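Local coordinates for APC3568 protein (Geobacillus stearothermophilus, PDB 1RFZ) that is of unproven function but probably acts as a phosphatidylglycerophosphatase, removing phosphate from phosphatidylglycerophosphate, at residues A[35-40]-A[119-124]. Sequence-based numbering, arbitrary orientation.
Sequences YYLQSK and YGYIDK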
ATOM      1  N   TYR A  35     -21.770   8.002   9.538  1.00 66.35           N
ATOM      2  CA  TYR A  35     -23.170   8.076   9.113  1.00 70.64           C
ATOM      3  C   TYR A  35     -23.208   8.811   7.755  1.00 71.71           C
ATOM      4  O   TYR A  35     -23.961   8.445   6.857  1.00 71.21           O
ATOM      5  CB  TYR A  35     -24.007   8.841  10.148  1.00 72.08           C
ATOM      6  CG  TYR A  35     -25.502   8.554  10.097  1.00 75.43           C
ATOM      7  CD1 TYR A  35     -26.028   7.389  10.671  1.00 77.16           C
ATOM      8  CD2 TYR A  35     -26.395   9.448   9.483  1.00 75.55           C
ATOM      9  CE1 TYR A  35     -27.405   7.119  10.636  1.00 77.52           C
ATOM     10  CE2 TYR A  35     -27.777   9.187   9.442  1.00 75.99           C
ATOM     11  CZ  TYR A  35     -28.274   8.021  10.020  1.00 77.53           C
ATOM     12  OH  TYR A  35     -29.628   7.742   9.984  1.00 77.84           O
ATOM     13  N   TYR A  36     -22.373   9.839   7.614  1.00 70.95           N
ATOM     14  CA  TYR A  36     -22.283  10.621   6.385  1.00 70.78           C
ATOM     15  C   TYR A  36     -21.928   9.746   5.184  1.00 72.58           C
ATOM     16  O   TYR A  36     -22.434   9.964   4.082  1.00 72.41           O
ATOM     17  CB  TYR A  36     -21.241  11.732   6.571  1.00 69.70           C
ATOM     18  CG  TYR A  36     -20.813  12.490   5.325  1.00 70.45           C
ATOM     19  CD1 TYR A  36     -20.006  11.894   4.353  1.00 71.75           C
ATOM     20  CD2 TYR A  36     -21.167  13.827   5.149  1.00 71.80           C
ATOM     21  CE1 TYR A  36     -19.553  12.619   3.233  1.00 72.26           C
ATOM     22  CE2 TYR A  36     -20.726  14.568   4.031  1.00 72.08           C
ATOM     23  CZ  TYR A  36     -19.919  13.962   3.073  1.00 72.55           C
ATOM     24  OH  TYR A  36     -19.487  14.687   1.963  1.00 68.12           O
ATOM     25  N   LEU A  37     -21.063   8.757   5.398  1.00 72.03           N
ATOM     26  CA  LEU A  37     -20.643   7.862   4.323  1.00 69.16           C
ATOM     27  C   LEU A  37     -21.577   6.668   4.121  1.00 69.54           C
ATOM     28  O   LEU A  37     -21.892   6.302   2.987  1.00 70.92           O
ATOM     29  CB  LEU A  37     -19.226   7.335   4.586  1.00 64.06           C
ATOM     30  CG  LEU A  37     -18.077   8.340   4.697  1.00 62.17           C
ATOM     31  CD1 LEU A  37     -16.820   7.641   5.207  1.00 58.64           C
ATOM     32  CD2 LEU A  37     -17.831   8.989   3.352  1.00 60.38           C
ATOM     33  N   GLN A  38     -22.021   6.060   5.215  1.00 69.72           N
ATOM     34  CA  GLN A  38     -22.873   4.885   5.117  1.00 73.46           C
ATOM     35  C   GLN A  38     -24.385   5.122   5.186  1.00 75.95           C
ATOM     36  O   GLN A  38     -25.180   4.191   4.970  1.00 75.44           O
ATOM     37  CB  GLN A  38     -22.455   3.871   6.185  1.00 74.87           C
ATOM     38  CG  GLN A  38     -21.207   3.068   5.831  1.00 75.84           C
ATOM     39  CD  GLN A  38     -21.492   1.939   4.850  1.00 76.86           C
ATOM     40  OE1 GLN A  38     -22.342   1.083   5.105  1.00 79.65           O
ATOM     41  NE2 GLN A  38     -20.780   1.927   3.728  1.00 76.95           N
ATOM     42  N   SER A  39     -24.784   6.357   5.473  1.00 78.69           N
ATOM     43  CA  SER A  39     -26.203   6.683   5.567  1.00 80.31           C
ATOM     44  C   SER A  39     -26.930   6.295   4.281  1.00 81.90           C
ATOM     45  O   SER A  39     -27.783   5.409   4.285  1.00 82.08           O
ATOM     46  CB  SER A  39     -26.386   8.176   5.825  1.00 78.67           C
ATOM     47  OG  SER A  39     -27.611   8.426   6.483  1.00 80.68           O
ATOM     48  N   LYS A  40     -26.583   6.960   3.185  1.00 83.38           N
ATOM     49  CA  LYS A  40     -27.208   6.693   1.894  1.00 87.76           C
ATOM     50  C   LYS A  40     -27.527   5.218   1.691  1.00 88.05           C
ATOM     51  O   LYS A  40     -28.666   4.847   1.412  1.00 91.54           O
ATOM     52  CB  LYS A  40     -26.297   7.174   0.756  1.00 91.35           C
ATOM     53  CG  LYS A  40     -26.078   8.683   0.712  1.00 95.48           C
ATOM     54  CD  LYS A  40     -24.946   9.057  -0.238  1.00100.89           C
ATOM     55  CE  LYS A  40     -24.628  10.548  -0.164  1.00105.72           C
ATOM     56  NZ  LYS A  40     -23.312  10.870  -0.790  1.00107.27           N
ATOM     57  N   TYR A 119     -12.089   7.279   1.778  1.00 46.29           N
ATOM     58  CA  TYR A 119     -11.068   8.037   2.473  1.00 47.34           C
ATOM     59  C   TYR A 119     -10.731   9.347   1.779  1.00 48.44           C
ATOM     60  O   TYR A 119     -10.862  10.427   2.358  1.00 50.44           O
ATOM     61  CB  TYR A 119      -9.786   7.236   2.611  1.00 45.71           C
ATOM     62  CG  TYR A 119      -8.680   8.130   3.090  1.00 46.81           C
ATOM     63  CD1 TYR A 119      -7.638   8.512   2.239  1.00 47.07           C
ATOM     64  CD2 TYR A 119      -8.725   8.681   4.371  1.00 46.66           C
ATOM     65  CE1 TYR A 119      -6.671   9.426   2.656  1.00 48.73           C
ATOM     66  CE2 TYR A 119      -7.774   9.587   4.796  1.00 47.56           C
ATOM     67  CZ  TYR A 119      -6.756   9.953   3.943  1.00 48.53           C
ATOM     68  OH  TYR A 119      -5.821  10.843   4.389  1.00 52.33           O
ATOM     69  N   GLY A 120     -10.260   9.242   0.544  1.00 48.69           N
ATOM     70  CA  GLY A 120      -9.910  10.427  -0.209  1.00 47.44           C
ATOM     71  C   GLY A 120     -11.126  11.311  -0.358  1.00 47.21           C
ATOM     72  O   GLY A 120     -11.016  12.536  -0.367  1.00 44.90           O
ATOM     73  N   TYR A 121     -12.292  10.678  -0.460  1.00 47.98           N
ATOM     74  CA  TYR A 121     -13.539  11.410  -0.605  1.00 49.00           C
ATOM     75  C   TYR A 121     -13.820  12.385   0.547  1.00 49.90           C
ATOM     76  O   TYR A 121     -14.049  13.573   0.304  1.00 50.70           O
ATOM     77  CB  TYR A 121     -14.712  10.450  -0.746  1.00 50.09           C
ATOM     78  CG  TYR A 121     -16.009  11.179  -0.933  1.00 53.24           C
ATOM     79  CD1 TYR A 121     -17.049  11.031  -0.013  1.00 54.93           C
ATOM     80  CD2 TYR A 121     -16.191  12.045  -2.013  1.00 53.96           C
ATOM     81  CE1 TYR A 121     -18.245  11.726  -0.152  1.00 56.22           C
ATOM     82  CE2 TYR A 121     -17.381  12.747  -2.171  1.00 57.10           C
ATOM     83  CZ  TYR A 121     -18.406  12.581  -1.231  1.00 58.56           C
ATOM     84  OH  TYR A 121     -19.591  13.272  -1.360  1.00 61.19           O
ATOM     85  N   ILE A 122     -13.826  11.906   1.794  1.00 48.43           N
ATOM     86  CA  ILE A 122     -14.075  12.833   2.882  1.00 48.74           C
ATOM     87  C   ILE A 122     -12.851  13.663   3.208  1.00 51.20           C
ATOM     88  O   ILE A 122     -12.932  14.603   3.993  1.00 50.57           O
ATOM     89  CB  ILE A 122     -14.560  12.156   4.191  1.00 47.40           C
ATOM     90  CG1 ILE A 122     -13.852  10.828   4.416  1.00 46.47           C
ATOM     91  CG2 ILE A 122     -16.061  11.993   4.166  1.00 45.63           C
ATOM     92  CD1 ILE A 122     -14.281  10.139   5.725  1.00 45.12           C
ATOM     93  N   ASP A 123     -11.710  13.337   2.615  1.00 55.42           N
ATOM     94  CA  ASP A 123     -10.524  14.129   2.896  1.00 61.74           C
ATOM     95  C   ASP A 123     -10.628  15.406   2.071  1.00 62.52           C
ATOM     96  O   ASP A 123     -10.032  16.424   2.399  1.00 61.29           O
ATOM     97  CB  ASP A 123      -9.251  13.349   2.564  1.00 66.47           C
ATOM     98  CG  ASP A 123      -8.002  14.017   3.119  1.00 70.08           C
ATOM     99  OD1 ASP A 123      -8.048  14.499   4.276  1.00 72.89           O
ATOM    100  OD2 ASP A 123      -6.977  14.053   2.404  1.00 73.94           O
ATOM    101  N   LYS A 124     -11.410  15.344   1.000  1.00 63.86           N
ATOM    102  CA  LYS A 124     -11.622  16.512   0.154  1.00 65.54           C
ATOM    103  C   LYS A 124     -12.844  17.301   0.622  1.00 66.96           C
ATOM    104  O   LYS A 124     -12.756  18.502   0.845  1.00 68.15           O
ATOM    105  CB  LYS A 124     -11.801  16.097  -1.309  1.00 63.71           C
ATOM    106  CG  LYS A 124     -10.627  16.453  -2.203  1.00 62.75           C
ATOM    107  CD  LYS A 124     -10.995  17.582  -3.147  1.00 64.03           C
ATOM    108  CE  LYS A 124      -9.776  18.158  -3.863  1.00 64.69           C
ATOM    109  NZ  LYS A 124      -8.873  18.934  -2.938  1.00 64.27           N
TER
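Tyr36 and Leu37 of helix 27-38 pack against Tyr121 and Ile122 of helix 115-125. Ile122 CG2 touches both residues of helix 27-38, 3.7 Å from Tyr36 CE1 and 3.6 Å from Leu37 CD2. A second methyl pair, Leu37 CD1 and Ile122 CD1, also lies 3.6 Å apart. The Leu37 and Ile122 side chains cross at about a right angle and pair methyl to methyl, CD2 on CG2 and CD1 on CD1.

The two tyrosines meet ring to ring, with Tyr36 CE1 3.7 Å from Tyr121 CE1. Tyr121 CE1 lies at the edge of the Tyr36 ring, near its plane. Their side chains are also roughly perpendicular. Leu37 CD2 reaches the edge of the Tyr121 ring at CD1 (4.0 Å). Both tyrosines carry CG anti to the backbone N (chi1 169° in Tyr36, -179° in Tyr121), which carries each ring to the side chains of the opposite helix.

Further out, Pro127 touches both Tyr36 and Ile122, while Ala153 of helix 145-163 packs on Ile122. Tyr121 also borders the subunit interface, where Lys124 of the second subunit makes a cation-pi contact with its ring. An alanine at Tyr36 would probably open a gap beside Ile122 CG2 and leave Tyr121 CE1 without its aromatic partner. Tyr36 OH and Tyr121 OH come within 3.6 Å without forming a hydrogen bond. The contact therefore rests on methyl and ring packing between the two helices, with little directional restraint.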